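Local coordinates for 3-hydroxyacyl-CoA dehydrogenase (Archaeoglobus fulgidus, PDB 1ZEJ), which probably acts as an NAD+-dependent dehydrogenase of the 3-hydroxyacyl-CoA dehydrogenase family, oxidising a hydroxyl group of its substrate, and works as a homodimer, at residues His35-Asp41 with Lys61-Thr67; Leu218-Tyr223 with Gly267-Tyr271; Val112-Glu117 with Val143-Phe147. All blocks are in the same frame, centred on the assembly; numbering follows the deposited sequence.

Contact 1. Residues His35-Asp41 with Lys61-Thr67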
loop_
_atom_site.group_PDB
_atom_site.type_symbol
_atom_site.label_atom_id
_atom_site.label_comp_id
_atom_site.label_asym_id
_atom_site.label_seq_id
_atom_site.Cartn_x
_atom_site.Cartn_y
_atom_site.Cartn_z
ATOM N N HIS A 35 -10.647 -3.839 30.498
ATOM C CA HIS A 35 -10.752 -2.778 31.503
ATOM C C HIS A 35 -12.195 -2.337 31.723
ATOM O O HIS A 35 -13.113 -2.704 30.987
ATOM C CB HIS A 35 -9.957 -1.569 31.042
ATOM C CG HIS A 35 -8.505 -1.842 30.841
ATOM N ND1 HIS A 35 -7.649 -2.114 31.885
ATOM C CD2 HIS A 35 -7.749 -1.853 29.721
ATOM C CE1 HIS A 35 -6.434 -2.319 31.413
ATOM N NE2 HIS A 35 -6.464 -2.161 30.101
ATOM N N GLU A 36 -12.409 -1.580 32.774
ATOM C CA GLU A 36 -13.710 -0.961 32.951
ATOM C C GLU A 36 -13.780 0.328 32.172
ATOM O O GLU A 36 -12.789 1.050 32.067
ATOM C CB GLU A 36 -13.961 -0.673 34.411
ATOM C CG GLU A 36 -14.115 -1.938 35.189
ATOM C CD GLU A 36 -14.263 -1.658 36.641
ATOM O OE1 GLU A 36 -13.385 -0.954 37.196
ATOM O OE2 GLU A 36 -15.261 -2.150 37.210
ATOM N N VAL A 37 -14.962 0.625 31.647
ATOM C CA VAL A 37 -15.166 1.817 30.872
ATOM C C VAL A 37 -16.353 2.622 31.386
ATOM O O VAL A 37 -17.402 2.068 31.710
ATOM C CB VAL A 37 -15.400 1.445 29.386
ATOM C CG1 VAL A 37 -15.674 2.684 28.543
ATOM C CG2 VAL A 37 -14.156 0.695 28.849
ATOM N N VAL A 38 -16.167 3.929 31.419
ATOM C CA VAL A 38 -17.296 4.874 31.500
ATOM C C VAL A 38 -17.464 5.580 30.130
ATOM O O VAL A 38 -16.552 6.258 29.636
ATOM C CB VAL A 38 -17.088 5.881 32.629
ATOM C CG1 VAL A 38 -18.312 6.784 32.717
ATOM C CG2 VAL A 38 -16.892 5.174 33.951
ATOM N N LEU A 39 -18.609 5.396 29.511
ATOM C CA LEU A 39 -18.899 5.981 28.207
ATOM C C LEU A 39 -19.883 7.104 28.405
ATOM O O LEU A 39 -21.024 6.870 28.862
ATOM C CB LEU A 39 -19.488 4.930 27.290
ATOM C CG LEU A 39 -19.850 5.392 25.851
ATOM C CD1 LEU A 39 -18.630 5.883 25.122
ATOM C CD2 LEU A 39 -20.500 4.260 25.073
ATOM N N GLN A 40 -19.453 8.312 28.060
ATOM C CA GLN A 40 -20.227 9.540 28.325
ATOM C C GLN A 40 -20.689 10.203 26.998
ATOM O O GLN A 40 -19.988 10.197 26.012
ATOM C CB GLN A 40 -19.412 10.521 29.153
ATOM C CG GLN A 40 -20.164 11.782 29.573
ATOM C CD GLN A 40 -20.009 12.935 28.613
ATOM O OE1 GLN A 40 -19.021 13.003 27.885
ATOM N NE2 GLN A 40 -20.960 13.878 28.635
ATOM N N ASP A 41 -21.882 10.751 27.007
ATOM C CA ASP A 41 -22.351 11.565 25.915
ATOM C C ASP A 41 -23.450 12.442 26.496
ATOM O O ASP A 41 -24.195 11.980 27.329
ATOM C CB ASP A 41 -22.946 10.661 24.811
ATOM C CG ASP A 41 -23.044 11.403 23.455
ATOM O OD1 ASP A 41 -23.879 12.307 23.384
ATOM O OD2 ASP A 41 -22.258 11.122 22.513
ATOM N N LYS A 61 -18.974 -4.365 31.985
ATOM C CA LYS A 61 -17.773 -3.542 32.190
ATOM C C LYS A 61 -17.945 -2.053 31.791
ATOM O O LYS A 61 -17.026 -1.267 31.965
ATOM C CB LYS A 61 -16.604 -4.139 31.405
ATOM C CG LYS A 61 -16.269 -5.613 31.773
ATOM C CD LYS A 61 -15.031 -5.676 32.669
ATOM C CE LYS A 61 -13.728 -5.936 31.867
ATOM N NZ LYS A 61 -12.493 -5.967 32.754
ATOM N N ILE A 62 -19.100 -1.671 31.246
ATOM C CA ILE A 62 -19.314 -0.320 30.688
ATOM C C ILE A 62 -20.436 0.396 31.445
ATOM O O ILE A 62 -21.529 -0.166 31.553
ATOM C CB ILE A 62 -19.641 -0.374 29.168
ATOM C CG1 ILE A 62 -18.492 -1.004 28.371
ATOM C CG2 ILE A 62 -19.844 1.050 28.604
ATOM C CD1 ILE A 62 -18.877 -1.498 26.970
ATOM N N GLU A 63 -20.159 1.600 31.973
ATOM C CA GLU A 63 -21.179 2.467 32.574
ATOM C C GLU A 63 -21.507 3.498 31.510
ATOM O O GLU A 63 -20.600 4.037 30.874
ATOM C CB GLU A 63 -20.690 3.140 33.854
ATOM C CG GLU A 63 -21.628 4.276 34.361
ATOM C CD GLU A 63 -21.166 4.894 35.685
ATOM O OE1 GLU A 63 -20.230 4.344 36.303
ATOM O OE2 GLU A 63 -21.761 5.911 36.104
ATOM N N PHE A 64 -22.789 3.731 31.281
ATOM C CA PHE A 64 -23.219 4.786 30.383
ATOM C C PHE A 64 -23.664 5.983 31.228
ATOM O O PHE A 64 -24.423 5.816 32.191
ATOM C CB PHE A 64 -24.352 4.297 29.512
ATOM C CG PHE A 64 -24.001 3.071 28.704
ATOM C CD1 PHE A 64 -24.099 1.803 29.268
ATOM C CD2 PHE A 64 -23.622 3.184 27.385
ATOM C CE1 PHE A 64 -23.762 0.668 28.538
ATOM C CE2 PHE A 64 -23.319 2.037 26.639
ATOM C CZ PHE A 64 -23.386 0.800 27.241
ATOM N N THR A 65 -23.236 7.185 30.862
ATOM C CA THR A 65 -23.601 8.370 31.642
ATOM C C THR A 65 -23.619 9.629 30.800
ATOM O O THR A 65 -22.967 9.704 29.764
ATOM C CB THR A 65 -22.569 8.549 32.772
ATOM O OG1 THR A 65 -22.900 9.670 33.581
ATOM C CG2 THR A 65 -21.174 8.735 32.236
ATOM N N THR A 66 -24.304 10.653 31.301
ATOM C CA THR A 66 -24.259 11.948 30.654
ATOM C C THR A 66 -23.379 12.946 31.367
ATOM O O THR A 66 -23.188 14.048 30.841
ATOM C CB THR A 66 -25.666 12.572 30.567
ATOM O OG1 THR A 66 -26.266 12.596 31.878
ATOM C CG2 THR A 66 -26.559 11.740 29.654
ATOM N N THR A 67 -22.816 12.573 32.525
ATOM C CA THR A 67 -22.031 13.499 33.332
ATOM C C THR A 67 -20.558 13.052 33.531
ATOM O O THR A 67 -20.149 11.954 33.121
ATOM C CB THR A 67 -22.760 13.741 34.695
ATOM O OG1 THR A 67 -23.068 12.486 35.299
ATOM C CG2 THR A 67 -24.051 14.497 34.443
#

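Contact 2. Residues Leu218-Tyr223 with Gly267-Tyr271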
loop_
_atom_site.group_PDB
_atom_site.type_symbol
_atom_site.label_atom_id
_atom_site.label_comp_id
_atom_site.label_asym_id
_atom_site.label_seq_id
_atom_site.Cartn_x
_atom_site.Cartn_y
_atom_site.Cartn_z
ATOM N N LEU A 218 9.614 -0.682 2.876
ATOM C CA LEU A 218 11.070 -0.667 3.106
ATOM C C LEU A 218 11.656 -2.080 3.085
ATOM O O LEU A 218 12.644 -2.339 2.399
ATOM C CB LEU A 218 11.412 0.072 4.406
ATOM C CG LEU A 218 11.061 1.586 4.430
ATOM C CD1 LEU A 218 11.574 2.219 5.724
ATOM C CD2 LEU A 218 11.590 2.355 3.266
ATOM N N GLY A 219 11.032 -3.006 3.809
ATOM C CA GLY A 219 11.387 -4.429 3.715
ATOM C C GLY A 219 11.334 -4.929 2.283
ATOM O O GLY A 219 12.270 -5.593 1.841
ATOM N N ASN A 220 10.300 -4.556 1.517
ATOM C CA ASN A 220 10.233 -4.931 0.095
ATOM C C ASN A 220 11.476 -4.441 -0.718
ATOM O O ASN A 220 12.051 -5.189 -1.520
ATOM C CB ASN A 220 8.970 -4.387 -0.549
ATOM C CG ASN A 220 8.800 -4.842 -1.944
ATOM O OD1 ASN A 220 8.806 -6.047 -2.188
ATOM N ND2 ASN A 220 8.697 -3.885 -2.919
ATOM N N LEU A 221 11.915 -3.222 -0.410
ATOM C CA LEU A 221 13.107 -2.602 -0.989
ATOM C C LEU A 221 14.337 -3.451 -0.814
ATOM O O LEU A 221 15.102 -3.620 -1.777
ATOM C CB LEU A 221 13.295 -1.171 -0.441
ATOM C CG LEU A 221 14.141 -0.165 -1.211
ATOM C CD1 LEU A 221 13.634 0.036 -2.660
ATOM C CD2 LEU A 221 14.040 1.116 -0.433
ATOM N N ASP A 222 14.503 -4.077 0.358
ATOM C CA ASP A 222 15.644 -4.968 0.617
ATOM C C ASP A 222 15.723 -6.139 -0.375
ATOM O O ASP A 222 16.796 -6.573 -0.743
ATOM C CB ASP A 222 15.605 -5.530 2.055
ATOM C CG ASP A 222 16.147 -4.539 3.098
ATOM O OD1 ASP A 222 16.906 -3.617 2.716
ATOM O OD2 ASP A 222 15.842 -4.703 4.300
ATOM N N TYR A 223 14.570 -6.673 -0.734
ATOM C CA TYR A 223 14.462 -7.756 -1.701
ATOM C C TYR A 223 14.671 -7.263 -3.124
ATOM O O TYR A 223 15.276 -7.967 -3.930
ATOM C CB TYR A 223 13.073 -8.362 -1.622
ATOM C CG TYR A 223 12.898 -9.244 -0.457
ATOM C CD1 TYR A 223 13.347 -10.547 -0.494
ATOM C CD2 TYR A 223 12.346 -8.775 0.711
ATOM C CE1 TYR A 223 13.190 -11.376 0.572
ATOM C CE2 TYR A 223 12.210 -9.600 1.790
ATOM C CZ TYR A 223 12.645 -10.924 1.674
ATOM O OH TYR A 223 12.523 -11.742 2.744
ATOM N N GLY A 267 20.279 -4.820 4.610
ATOM C CA GLY A 267 19.987 -3.564 3.976
ATOM C C GLY A 267 19.374 -2.674 5.020
ATOM O O GLY A 267 20.047 -2.260 5.984
ATOM N N ILE A 268 18.096 -2.377 4.846
ATOM C CA ILE A 268 17.333 -1.739 5.919
ATOM C C ILE A 268 17.265 -2.705 7.119
ATOM O O ILE A 268 17.461 -2.297 8.280
ATOM C CB ILE A 268 15.950 -1.300 5.429
ATOM C CG1 ILE A 268 16.111 -0.242 4.322
ATOM C CG2 ILE A 268 15.154 -0.703 6.609
ATOM C CD1 ILE A 268 15.051 -0.248 3.308
ATOM N N TYR A 269 17.053 -3.989 6.827
ATOM C CA TYR A 269 16.968 -5.037 7.840
ATOM C C TYR A 269 18.029 -6.100 7.567
ATOM O O TYR A 269 18.707 -6.026 6.551
ATOM C CB TYR A 269 15.600 -5.660 7.785
ATOM C CG TYR A 269 14.480 -4.664 7.974
ATOM C CD1 TYR A 269 14.348 -3.919 9.164
ATOM C CD2 TYR A 269 13.569 -4.442 6.981
ATOM C CE1 TYR A 269 13.317 -2.994 9.312
ATOM C CE2 TYR A 269 12.567 -3.549 7.122
ATOM C CZ TYR A 269 12.412 -2.841 8.294
ATOM O OH TYR A 269 11.345 -1.950 8.376
ATOM N N GLU A 270 18.148 -7.074 8.469
ATOM C CA GLU A 270 19.124 -8.162 8.354
ATOM C C GLU A 270 18.389 -9.455 8.033
ATOM O O GLU A 270 17.248 -9.669 8.493
ATOM C CB GLU A 270 19.939 -8.307 9.644
ATOM C CG GLU A 270 20.721 -7.035 9.976
ATOM C CD GLU A 270 21.683 -7.176 11.149
ATOM O OE1 GLU A 270 21.971 -8.317 11.584
ATOM O OE2 GLU A 270 22.174 -6.128 11.630
ATOM N N TYR A 271 19.042 -10.299 7.235
ATOM C CA TYR A 271 18.419 -11.496 6.632
ATOM C C TYR A 271 19.290 -12.740 6.816
ATOM O O TYR A 271 20.510 -12.626 6.934
ATOM C CB TYR A 271 18.159 -11.250 5.149
ATOM C CG TYR A 271 17.187 -10.101 4.966
ATOM C CD1 TYR A 271 17.640 -8.798 4.871
ATOM C CD2 TYR A 271 15.818 -10.322 4.954
ATOM C CE1 TYR A 271 16.765 -7.747 4.766
ATOM C CE2 TYR A 271 14.919 -9.260 4.833
ATOM C CZ TYR A 271 15.401 -7.978 4.734
ATOM O OH TYR A 271 14.513 -6.903 4.655
#

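Contact 3. Residues Val112-Glu117 with Val143-Phe147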
loop_
_atom_site.group_PDB
_atom_site.type_symbol
_atom_site.label_atom_id
_atom_site.label_comp_id
_atom_site.label_asym_id
_atom_site.label_seq_id
_atom_site.Cartn_x
_atom_site.Cartn_y
_atom_site.Cartn_z
ATOM N N VAL A 112 -2.982 17.961 16.559
ATOM C CA VAL A 112 -2.812 17.800 17.995
ATOM C C VAL A 112 -2.088 18.978 18.615
ATOM O O VAL A 112 -2.367 19.341 19.785
ATOM C CB VAL A 112 -2.103 16.461 18.401
ATOM C CG1 VAL A 112 -2.963 15.282 17.958
ATOM C CG2 VAL A 112 -0.668 16.371 17.817
ATOM N N ASP A 113 -1.189 19.590 17.850
ATOM C CA ASP A 113 -0.512 20.795 18.334
ATOM C C ASP A 113 -1.495 21.963 18.471
ATOM O O ASP A 113 -1.422 22.730 19.441
ATOM C CB ASP A 113 0.675 21.155 17.451
ATOM C CG ASP A 113 1.879 20.240 17.717
ATOM O OD1 ASP A 113 2.665 20.555 18.594
ATOM O OD2 ASP A 113 2.020 19.225 17.049
ATOM N N ASP A 114 -2.441 22.091 17.544
ATOM C CA ASP A 114 -3.411 23.197 17.654
ATOM C C ASP A 114 -4.336 23.000 18.872
ATOM O O ASP A 114 -4.718 23.958 19.567
ATOM C CB ASP A 114 -4.241 23.350 16.393
ATOM C CG ASP A 114 -3.468 23.910 15.240
ATOM O OD1 ASP A 114 -2.262 24.264 15.341
ATOM O OD2 ASP A 114 -4.097 23.984 14.191
ATOM N N ILE A 115 -4.716 21.753 19.135
ATOM C CA ILE A 115 -5.454 21.440 20.344
ATOM C C ILE A 115 -4.615 21.701 21.611
ATOM O O ILE A 115 -5.044 22.432 22.524
ATOM C CB ILE A 115 -5.946 19.974 20.354
ATOM C CG1 ILE A 115 -6.977 19.757 19.256
ATOM C CG2 ILE A 115 -6.542 19.622 21.711
ATOM C CD1 ILE A 115 -7.228 18.282 18.955
ATOM N N ALA A 116 -3.410 21.146 21.630
ATOM C CA ALA A 116 -2.542 21.223 22.803
ATOM C C ALA A 116 -2.248 22.629 23.219
ATOM O O ALA A 116 -2.160 22.923 24.386
ATOM C CB ALA A 116 -1.234 20.528 22.505
ATOM N N GLU A 117 -2.057 23.517 22.268
ATOM C CA GLU A 117 -1.701 24.888 22.622
ATOM C C GLU A 117 -2.869 25.656 23.268
ATOM O O GLU A 117 -2.659 26.745 23.818
ATOM C CB GLU A 117 -1.082 25.618 21.431
ATOM C CG GLU A 117 -1.981 25.943 20.310
ATOM C CD GLU A 117 -1.218 26.561 19.120
ATOM O OE1 GLU A 117 0.025 26.420 18.993
ATOM O OE2 GLU A 117 -1.904 27.128 18.269
ATOM N N VAL A 143 -0.183 10.129 18.414
ATOM C CA VAL A 143 0.306 11.291 17.706
ATOM C C VAL A 143 0.587 12.351 18.764
ATOM O O VAL A 143 -0.328 12.842 19.405
ATOM C CB VAL A 143 -0.699 11.774 16.677
ATOM C CG1 VAL A 143 -0.115 12.930 15.855
ATOM C CG2 VAL A 143 -1.106 10.640 15.743
ATOM N N ILE A 144 1.856 12.664 18.950
ATOM C CA ILE A 144 2.250 13.573 19.996
ATOM C C ILE A 144 2.384 15.029 19.527
ATOM O O ILE A 144 2.715 15.324 18.378
ATOM C CB ILE A 144 3.491 13.072 20.750
ATOM C CG1 ILE A 144 4.768 13.170 19.930
ATOM C CG2 ILE A 144 3.263 11.615 21.214
ATOM C CD1 ILE A 144 5.984 13.116 20.779
ATOM N N SER A 145 2.116 15.940 20.440
ATOM C CA SER A 145 2.347 17.346 20.177
ATOM C C SER A 145 3.759 17.688 20.631
ATOM O O SER A 145 4.426 16.851 21.257
ATOM C CB SER A 145 1.325 18.178 20.901
ATOM O OG SER A 145 1.666 18.386 22.266
ATOM N N ARG A 146 4.185 18.925 20.358
ATOM C CA ARG A 146 5.472 19.443 20.921
ATOM C C ARG A 146 5.474 19.560 22.434
ATOM O O ARG A 146 6.515 19.657 23.029
ATOM C CB ARG A 146 5.848 20.784 20.297
ATOM C CG ARG A 146 4.886 21.927 20.502
ATOM C CD ARG A 146 5.246 23.053 19.536
ATOM N NE ARG A 146 4.671 24.321 19.957
ATOM C CZ ARG A 146 3.448 24.729 19.639
ATOM N NH1 ARG A 146 2.628 23.954 18.929
ATOM N NH2 ARG A 146 3.025 25.905 20.069
ATOM N N PHE A 147 4.313 19.470 23.059
ATOM C CA PHE A 147 4.188 19.571 24.508
ATOM C C PHE A 147 4.201 18.258 25.246
ATOM O O PHE A 147 4.480 18.219 26.423
ATOM C CB PHE A 147 2.890 20.268 24.893
ATOM C CG PHE A 147 2.693 21.635 24.279
ATOM C CD1 PHE A 147 3.106 22.771 24.933
ATOM C CD2 PHE A 147 2.000 21.783 23.067
ATOM C CE1 PHE A 147 2.904 24.046 24.366
ATOM C CE2 PHE A 147 1.775 23.064 22.513
ATOM C CZ PHE A 147 2.226 24.183 23.167
HETATM O O HOH W 1 0.267 24.677 16.761
#

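Contact 1. Residues His35-Asp41 with Lys61-Thr67
A beta-alpha-beta unit closes where strand 36-40 runs parallel beside strand 62-65, with Val37 next to Ile62 and Leu39 next to Phe64. Val37, Leu39 and Asp41 bond through their backbones to Lys61, Glu63 and Thr65 in alternating directions, from Val37 N to Lys61 O (2.8 Å) through to Asp41 N and Thr65 O (3.1 Å); the strand axes diverge by 18°. On one face, Leu39 CD2 lies 3.9 Å from Phe64 CE2, while Ile62 CG2 sits over one face of the Phe64 ring, offset toward its rim. Helix 44-53, their crossover, meets this side through Arg51, which touches Phe64. The topology is that of a Rossmann fold, and Asp41, a predicted NAD+ ligand just past the end of its strand, accepts from Ala20 N of the glycine-rich turn and from Ser43 N. On the other face the packing is tight: Thr65 CG2 is 3.5 Å from Val38 CG1. With chi1 at -179°, Thr65 OG1 lies anti to its own N and accepts from Thr67 N, an ST turn. Gln40 bends at chi2 (-92°), bringing NE2 to 3.1 Å from Thr66 O; that donor stands above the carbonyl plane, not on a lone pair.

Contact 2. Residues Leu218-Tyr223 with Gly267-Tyr271
The carboxylate of Asp222, projecting from helix 197-224, is set almost perpendicular to the Tyr271 ring, their planes 87° apart, and meets that ring at its edge. Its CG lies anti to the carbonyl carbon (chi1 -81°), which carries the carboxylate toward the loop. OD1 of Asp222 receives Ile268 N at 2.7 Å through its syn lone pair. OD2 is gripped twice: Tyr271 OH donates to Asp222 OD2 at 2.6 Å on the anti lone pair, and Tyr269 N reaches the same OD2 at 2.9 Å from the syn side, slightly out of the carboxylate plane. Three bonds thus fix the rotation of a buried acid and satisfy two consecutive backbone N-H groups. Beside it, the Tyr269 ring has Ile268 CG2 over the centre of one face and turns its edge to the helix, with CE2 3.7 Å from Gly219 CA. Ile268 sends its other branch toward the helix, CD1 lying 3.8 Å from Leu218 CB. Tyr223 and Tyr271 meet obliquely, planes at 71° and centroids 5.6 Å apart. Asp201 of the second subunit accepts from Gly219 N and also bonds Tyr269 OH, placing the arrangement at the dimer interface. A helix-borne carboxylate binding successive loop amides in this way clasps the loop before helix 275-290 to helix 197-224 within the helical C-terminal domain, the part through which this family commonly dimerises.

Contact 3. Residues Val112-Glu117 with Val143-Phe147
Arg146 reaches back over its own neighbour Phe147 to grip Asp113 and Glu117, two acids four residues apart, and it uses backbone as well as side chain. Asp113 OD1 takes the nearly straight bond of Arg146 N (2.8 Å, 177°) and a weak one from Arg146 NH1 at 3.4 Å. Glu117 OE1 receives Arg146 NH2 at 3.2 Å, in the guanidinium plane. The carboxylate of Asp113 is turned 16° from the guanidinium plane, whereas that of Glu117 stands nearly upright to it. With CG between the backbone N and the carbonyl carbon (chi1 61°) and the chain extended to NE, the guanidinium comes over Phe147: CE2 of Phe147 lies 3.7 Å from the guanidinium plane, over the centre of that group. A water links Arg146 NH1 to Asp114 OD1, with a weak bond to Glu117 OE1. Beside this salt-bridge network, Ala116 CB presses on Phe147 CD2 at 3.5 Å, and Ser145 OG accepts from Phe147 N at 3.0 Å, an ST turn. Farther in, Val112 CG2 meets Val143 CG1 at 4.0 Å. Helix 112-116 therefore packs across the exit of strand 139-144; Ala116 also touches Phe125 on strand 125-130, Ile144 bonds through its backbone to Cys170 on strand 166-171 and to Gly172 just after it, and Asp114 forms a salt bridge to Arg239 of the second subunit.

In the fold
Along the chain the order is contact 1, contact 3, contact 2, each closing before the next opens. Contacts 1 and 3 belong to the NAD-binding domain and reach the same eight-stranded sheet: contact 1 pairs its edge strand 62-65 with 36-40, while contact 3 sits at the end of strand 139-144, near the other edge; their centres are about 26 Å apart. Contact 2 lies in the helical C-terminal domain, about 45 Å from contact 1 and about 33 Å from contact 3 between centres, and none touches another. Residues of contacts 2 and 3 both meet the second subunit, whereas no residue of contact 1 touches it; the predicted NAD+ residue Asp41 belongs to contact 1.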